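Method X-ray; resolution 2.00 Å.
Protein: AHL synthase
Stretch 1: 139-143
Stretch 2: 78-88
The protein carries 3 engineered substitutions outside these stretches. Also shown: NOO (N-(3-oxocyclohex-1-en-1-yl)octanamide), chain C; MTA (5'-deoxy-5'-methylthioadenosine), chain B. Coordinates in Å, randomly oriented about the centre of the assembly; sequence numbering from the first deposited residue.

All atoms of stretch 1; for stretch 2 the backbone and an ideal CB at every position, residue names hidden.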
ATOM      1  N   LEU A 139       2.692   9.121   4.207  1.00 15.10           N
ATOM      2  CA  LEU A 139       2.745   7.697   3.933  1.00 14.25           C
ATOM      3  C   LEU A 139       4.148   7.469   3.380  1.00 14.16           C
ATOM      4  O   LEU A 139       4.723   8.354   2.737  1.00 11.64           O
ATOM      5  CB  LEU A 139       1.724   7.284   2.874  1.00 14.29           C
ATOM      6  CG  LEU A 139       0.240   7.384   3.202  1.00 14.84           C
ATOM      7  CD1 LEU A 139      -0.548   6.889   2.008  1.00 17.33           C
ATOM      8  CD2 LEU A 139      -0.088   6.565   4.434  1.00 13.27           C
ATOM      9  N   ILE A 140       4.701   6.293   3.648  1.00 14.93           N
ATOM     10  CA  ILE A 140       6.021   5.943   3.153  1.00 13.27           C
ATOM     11  C   ILE A 140       5.992   4.486   2.715  1.00 15.11           C
ATOM     12  O   ILE A 140       5.214   3.694   3.240  1.00 15.12           O
ATOM     13  CB  ILE A 140       7.106   6.160   4.236  1.00 15.11           C
ATOM     14  CG1 ILE A 140       8.498   6.040   3.603  1.00 14.17           C
ATOM     15  CG2 ILE A 140       6.936   5.156   5.368  1.00 13.73           C
ATOM     16  CD1 ILE A 140       9.628   6.449   4.517  1.00 13.28           C
ATOM     17  N   GLY A 141       6.819   4.134   1.738  1.00 15.72           N
ATOM     18  CA  GLY A 141       6.838   2.760   1.276  1.00 17.69           C
ATOM     19  C   GLY A 141       7.621   2.551  -0.003  1.00 19.80           C
ATOM     20  O   GLY A 141       7.830   3.480  -0.785  1.00 20.70           O
ATOM     21  N   VAL A 142       8.064   1.319  -0.214  1.00 19.30           N
ATOM     22  CA  VAL A 142       8.815   0.991  -1.410  1.00 20.15           C
ATOM     23  C   VAL A 142       7.813   0.865  -2.538  1.00 20.38           C
ATOM     24  O   VAL A 142       6.848   0.099  -2.446  1.00 21.18           O
ATOM     25  CB  VAL A 142       9.576  -0.339  -1.251  1.00 19.71           C
ATOM     26  CG1 VAL A 142      10.327  -0.660  -2.523  1.00 19.67           C
ATOM     27  CG2 VAL A 142      10.522  -0.249  -0.078  1.00 17.06           C
ATOM     28  N   THR A 143       8.034   1.617  -3.604  1.00 20.47           N
ATOM     29  CA  THR A 143       7.113   1.578  -4.727  1.00 22.11           C
ATOM     30  C   THR A 143       7.853   1.398  -6.038  1.00 21.59           C
ATOM     31  O   THR A 143       8.953   1.920  -6.213  1.00 20.79           O
ATOM     32  CB  THR A 143       6.300   2.885  -4.819  1.00 24.29           C
ATOM     33  OG1 THR A 143       6.909   3.766  -5.770  1.00 26.78           O
ATOM     34  CG2 THR A 143       6.283   3.586  -3.481  1.00 24.82           C
ATOM     35  N   UNK A  78       7.775  -3.312   6.885  1.00 15.36           N
ATOM     36  CA  UNK A  78       8.625  -3.799   5.796  1.00 14.94           C
ATOM     37  C   UNK A  78       9.873  -2.996   5.418  1.00 14.51           C
ATOM     38  O   UNK A  78      10.981  -3.527   5.428  1.00 13.47           O
ATOM     39  CB  UNK A  78       7.755  -3.913   4.542  1.00 14.94           C
ATOM     40  N   UNK A  79       9.702  -1.730   5.067  1.00 14.34           N
ATOM     41  CA  UNK A  79      10.833  -0.892   4.684  1.00 15.46           C
ATOM     42  C   UNK A  79      11.848  -0.813   5.827  1.00 15.75           C
ATOM     43  O   UNK A  79      13.056  -0.895   5.622  1.00 16.40           O
ATOM     44  CB  UNK A  79      10.355   0.509   4.296  1.00 15.46           C
ATOM     45  N   UNK A  80      11.334  -0.670   7.039  1.00 16.94           N
ATOM     46  CA  UNK A  80      12.156  -0.560   8.234  1.00 16.18           C
ATOM     47  C   UNK A  80      13.046  -1.763   8.498  1.00 16.47           C
ATOM     48  O   UNK A  80      14.260  -1.624   8.639  1.00 16.92           O
ATOM     49  CB  UNK A  80      11.254  -0.332   9.448  1.00 16.18           C
ATOM     50  N   UNK A  81      12.435  -2.941   8.559  1.00 16.33           N
ATOM     51  CA  UNK A  81      13.149  -4.175   8.856  1.00 18.26           C
ATOM     52  C   UNK A  81      13.809  -4.900   7.693  1.00 18.77           C
ATOM     53  O   UNK A  81      14.902  -5.434   7.842  1.00 20.27           O
ATOM     54  CB  UNK A  81      12.172  -5.145   9.524  1.00 18.26           C
ATOM     55  N   UNK A  82      13.153  -4.921   6.541  1.00 18.70           N
ATOM     56  CA  UNK A  82      13.676  -5.626   5.378  1.00 19.73           C
ATOM     57  C   UNK A  82      14.520  -4.788   4.412  1.00 19.55           C
ATOM     58  O   UNK A  82      15.591  -5.223   3.994  1.00 20.07           O
ATOM     59  CB  UNK A  82      12.501  -6.228   4.604  1.00 19.73           C
ATOM     60  N   UNK A  83      14.054  -3.590   4.067  1.00 17.92           N
ATOM     61  CA  UNK A  83      14.789  -2.746   3.133  1.00 17.90           C
ATOM     62  C   UNK A  83      15.234  -1.388   3.680  1.00 17.13           C
ATOM     63  O   UNK A  83      15.081  -0.366   3.013  1.00 16.32           O
ATOM     64  CB  UNK A  83      13.922  -2.515   1.893  1.00 17.90           C
ATOM     65  N   UNK A  84      15.824  -1.361   4.883  1.00 17.30           N
ATOM     66  CA  UNK A  84      16.262  -0.080   5.447  1.00 17.12           C
ATOM     67  C   UNK A  84      17.342   0.641   4.640  1.00 17.75           C
ATOM     68  O   UNK A  84      17.465   1.868   4.708  1.00 15.87           O
ATOM     69  CB  UNK A  84      16.782  -0.310   6.868  1.00 17.12           C
ATOM     70  N   UNK A  85      18.121  -0.124   3.880  1.00 15.47           N
ATOM     71  CA  UNK A  85      19.203   0.437   3.079  1.00 16.24           C
ATOM     72  C   UNK A  85      18.707   1.229   1.870  1.00 17.82           C
ATOM     73  O   UNK A  85      19.495   1.867   1.172  1.00 16.27           O
ATOM     74  CB  UNK A  85      20.128  -0.687   2.608  1.00 16.24           C
ATOM     75  N   UNK A  86      17.403   1.194   1.622  1.00 18.11           N
ATOM     76  CA  UNK A  86      16.848   1.933   0.496  1.00 20.29           C
ATOM     77  C   UNK A  86      16.616   3.376   0.892  1.00 21.34           C
ATOM     78  O   UNK A  86      16.363   4.223   0.042  1.00 21.18           O
ATOM     79  CB  UNK A  86      15.545   1.294   0.011  1.00 20.29           C
ATOM     80  N   UNK A  87      16.715   3.647   2.189  1.00 22.73           N
ATOM     81  CA  UNK A  87      16.480   4.980   2.722  1.00 24.45           C
ATOM     82  C   UNK A  87      17.695   5.881   2.808  1.00 25.88           C
ATOM     83  O   UNK A  87      18.806   5.436   3.110  1.00 26.41           O
ATOM     84  CB  UNK A  87      15.870   4.854   4.120  1.00 24.45           C
ATOM     85  N   UNK A  88      17.465   7.164   2.544  1.00 26.80           N
ATOM     86  CA  UNK A  88      18.521   8.155   2.614  1.00 27.07           C
ATOM     87  C   UNK A  88      18.834   8.314   4.093  1.00 28.32           C
ATOM     88  O   UNK A  88      19.995   8.406   4.488  1.00 28.09           O
ATOM     89  CB  UNK A  88      18.119   9.479   1.962  1.00 27.07           C
TER
HETATM   90  C1  NOO C 300       2.602  -2.466  -8.861  1.00 40.41           C
HETATM   91  O1  NOO C 300       2.841  -1.896  -9.921  1.00 41.44           O
HETATM   92  C2  NOO C 300       2.948  -1.855  -7.509  1.00 39.87           C
HETATM   93  C3  NOO C 300       3.270  -2.642  -6.395  1.00 40.01           C
HETATM   94  C4  NOO C 300       3.051  -4.164  -6.515  1.00 40.85           C
HETATM   95  C5  NOO C 300       1.884  -4.590  -7.492  1.00 40.83           C
HETATM   96  C6  NOO C 300       1.951  -3.885  -8.882  1.00 40.21           C
HETATM   97  N7  NOO C 300       3.806  -2.142  -5.134  1.00 39.44           N
HETATM   98  C8  NOO C 300       3.540  -2.390  -3.761  1.00 38.91           C
HETATM   99  O8  NOO C 300       3.508  -3.504  -3.248  1.00 39.35           O
HETATM  100  C9  NOO C 300       3.270  -1.204  -2.809  1.00 37.38           C
HETATM  101  C10 NOO C 300       3.571   0.247  -3.266  1.00 37.02           C
HETATM  102  C11 NOO C 300       3.917   1.121  -2.029  1.00 34.23           C
HETATM  103  C12 NOO C 300       3.334   2.542  -2.124  1.00 33.44           C
HETATM  104  C13 NOO C 300       3.805   3.415  -0.940  1.00 31.80           C
HETATM  105  C14 NOO C 300       3.934   4.896  -1.344  1.00 27.57           C
HETATM  106  C15 NOO C 300       4.171   5.794  -0.126  1.00 25.11           C
HETATM  107  CS  MTA B 204       8.503  -4.427  -2.248  1.00 37.89           C
HETATM  108  S5' MTA B 204       9.888  -4.576  -3.416  1.00 38.86           S
HETATM  109  C5' MTA B 204       9.650  -6.274  -4.022  1.00 34.43           C
HETATM  110  C4' MTA B 204      10.542  -7.281  -3.293  1.00 32.50           C
HETATM  111  O4' MTA B 204      10.168  -7.264  -1.886  1.00 31.04           O
HETATM  112  C2' MTA B 204       9.653  -9.424  -2.621  1.00 30.42           C
HETATM  113  O2' MTA B 204       9.872 -10.838  -2.595  1.00 33.33           O
HETATM  114  C3' MTA B 204      10.274  -8.683  -3.857  1.00 30.96           C
HETATM  115  O3' MTA B 204      11.522  -9.296  -4.204  1.00 32.15           O
HETATM  116  C1' MTA B 204      10.253  -8.642  -1.438  1.00 27.90           C
HETATM  117  N9  MTA B 204       9.452  -8.783  -0.204  1.00 25.22           N
HETATM  118  C8  MTA B 204       8.138  -8.428  -0.017  1.00 23.93           C
HETATM  119  N7  MTA B 204       7.749  -8.689   1.194  1.00 24.17           N
HETATM  120  C5  MTA B 204       8.791  -9.230   1.878  1.00 24.19           C
HETATM  121  C6  MTA B 204       8.986  -9.712   3.216  1.00 23.24           C
HETATM  122  N6  MTA B 204       7.945  -9.672   4.126  1.00 23.54           N
HETATM  123  N1  MTA B 204      10.217 -10.208   3.572  1.00 22.51           N
HETATM  124  C2  MTA B 204      11.259 -10.257   2.690  1.00 23.30           C
HETATM  125  N3  MTA B 204      11.083  -9.802   1.415  1.00 22.98           N
HETATM  126  C4  MTA B 204       9.906  -9.296   0.975  1.00 23.94           C

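Stretch 1 is a strand whose side chains alternate: Ile140 and Val142 point toward stretch 2, whereas a CB on Gly141 would point away from it, toward the acyl chain of NOO. What the strand offers is therefore two aliphatic groups with a glycine between them, and no hydrogen bond links the stretches.

Position 78 has helical angles (-53/-57), and its CB points toward the strand, but no strand atom lies within 5.5 Å of that CB. The adenine of MTA lies beyond it, so an apolar side chain of moderate length would suit. The residue is Leu78; its CD1 comes 3.7 Å from MTA C6, so it serves the ligand rather than the strand.

Position 79 is the best determined. Its CA is 6.4 Å from the CA of Gly141, the closest CA-CA pair between the two stretches, and its ideal CB lies 4.4 Å from Val142 CG2 and 5.2 Å from Gly141 CA. The space is bounded by Ile140 and Val142, with no polar side chain between them; leucine, isoleucine, valine or methionine could all be considered. The deposited residue is Leu79, with chi1 t and chi2 p. Its branches divide the work: CD1 packs 3.6 Å from Val142 CG2, while CD2 reaches Ile140 CG1 at 3.8 Å and passes 4.3 Å from Gly141 N.

Positions 80 and 81, still helical, are out of reach of the strand and would accept polar side chains; they hold Gln80 and Glu81. Position 82 also misses the strand, but its CB leads toward the adenine, where a small apolar group would fit. Val82 places CG1 3.7 Å from MTA C2, while its backbone N donates to Leu78 O at 2.8 Å.

At position 83, phi/psi of -120/47 departs from the helical values before it. The ideal CB is 4.5 Å from Val142 CG2, with MTA farther along, so a large apolar or aromatic side chain could touch both. Phe83 does: its CD2 is 4.5 Å from Val142 CG2, a marginal contact, and its CE2 is 3.4 Å from MTA O4', which lies at the ring edge.

Positions 84 and 85 lie in a 3-10 segment beyond the strand's reach. Phi of -63 at 84 is compatible with proline, and Pro84 is found; 85 leaves wide choice and holds His85.

Position 86 turns back toward the strand. Its ideal CB is 5.3 Å from Val142 CG2, too far for a short side chain to pack closely, so leucine or methionine would be suitable. Leu86 (chi1 m, chi2 t) brings CD1 to 3.8 Å from Val142 CG2, a methyl that thus meets three residues of this stretch.

Position 87 is extended (-90/143), with its CB sideways; only a longer apolar side chain could gain contact. Leu87 does so through CD2, 4.1 Å from Ile140 CD1. Position 88 is out of reach and leaves the choice open; it holds Ala88.

Stretch 2, residues 78-88: LLQEVFPHLLA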
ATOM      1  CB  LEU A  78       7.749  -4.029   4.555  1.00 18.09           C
ATOM      2  CG  LEU A  78       8.344  -4.771   3.353  1.00 20.83           C
ATOM      3  CD1 LEU A  78       9.001  -6.061   3.815  1.00 23.12           C
ATOM      4  CD2 LEU A  78       7.244  -5.064   2.340  1.00 23.06           C
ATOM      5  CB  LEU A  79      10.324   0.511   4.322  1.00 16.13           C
ATOM      6  CG  LEU A  79      11.324   1.598   3.915  1.00 18.01           C
ATOM      7  CD1 LEU A  79      12.194   1.122   2.752  1.00 17.24           C
ATOM      8  CD2 LEU A  79      10.559   2.862   3.536  1.00 20.19           C
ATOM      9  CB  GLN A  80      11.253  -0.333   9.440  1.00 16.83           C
ATOM     10  CG  GLN A  80      11.953  -0.389  10.786  1.00 18.36           C
ATOM     11  CD  GLN A  80      10.962  -0.426  11.929  1.00 18.62           C
ATOM     12  OE1 GLN A  80      10.171  -1.361  12.043  1.00 18.25           O
ATOM     13  NE2 GLN A  80      10.992   0.595  12.776  1.00 17.77           N
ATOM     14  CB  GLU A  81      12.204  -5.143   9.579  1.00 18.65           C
ATOM     15  CG  GLU A  81      11.766  -4.626  10.936  1.00 19.91           C
ATOM     16  CD  GLU A  81      10.900  -5.605  11.704  1.00 21.73           C
ATOM     17  OE1 GLU A  81      10.846  -5.472  12.942  1.00 19.17           O
ATOM     18  OE2 GLU A  81      10.271  -6.490  11.077  1.00 21.22           O
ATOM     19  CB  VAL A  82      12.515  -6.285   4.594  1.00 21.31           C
ATOM     20  CG1 VAL A  82      13.046  -7.041   3.372  1.00 23.59           C
ATOM     21  CG2 VAL A  82      11.760  -7.231   5.510  1.00 21.12           C
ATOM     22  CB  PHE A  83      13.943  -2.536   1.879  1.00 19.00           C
ATOM     23  CG  PHE A  83      13.595  -3.808   1.162  1.00 22.24           C
ATOM     24  CD1 PHE A  83      14.593  -4.598   0.593  1.00 22.71           C
ATOM     25  CD2 PHE A  83      12.273  -4.217   1.049  1.00 21.95           C
ATOM     26  CE1 PHE A  83      14.281  -5.778  -0.080  1.00 22.29           C
ATOM     27  CE2 PHE A  83      11.946  -5.397   0.377  1.00 24.12           C
ATOM     28  CZ  PHE A  83      12.956  -6.178  -0.189  1.00 24.78           C
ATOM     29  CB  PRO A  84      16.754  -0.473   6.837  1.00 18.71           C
ATOM     30  CG  PRO A  84      17.308  -1.847   6.610  1.00 18.31           C
ATOM     31  CD  PRO A  84      16.244  -2.482   5.740  1.00 16.62           C
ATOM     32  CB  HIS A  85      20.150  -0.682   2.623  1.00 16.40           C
ATOM     33  CG  HIS A  85      19.458  -1.818   1.933  1.00 18.31           C
ATOM     34  ND1 HIS A  85      18.946  -1.719   0.656  1.00 18.38           N
ATOM     35  CD2 HIS A  85      19.175  -3.076   2.353  1.00 18.52           C
ATOM     36  CE1 HIS A  85      18.378  -2.864   0.320  1.00 17.41           C
ATOM     37  NE2 HIS A  85      18.503  -3.704   1.331  1.00 18.37           N
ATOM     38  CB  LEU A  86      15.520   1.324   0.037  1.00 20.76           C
ATOM     39  CG  LEU A  86      15.539  -0.032  -0.674  1.00 21.36           C
ATOM     40  CD1 LEU A  86      14.143  -0.322  -1.214  1.00 23.22           C
ATOM     41  CD2 LEU A  86      16.540  -0.023  -1.801  1.00 21.33           C
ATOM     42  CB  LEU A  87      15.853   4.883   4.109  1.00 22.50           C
ATOM     43  CG  LEU A  87      14.412   4.378   4.169  1.00 24.33           C
ATOM     44  CD1 LEU A  87      14.010   4.217   5.625  1.00 24.81           C
ATOM     45  CD2 LEU A  87      13.486   5.353   3.451  1.00 22.43           C
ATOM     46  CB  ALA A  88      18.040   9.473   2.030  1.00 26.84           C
TER
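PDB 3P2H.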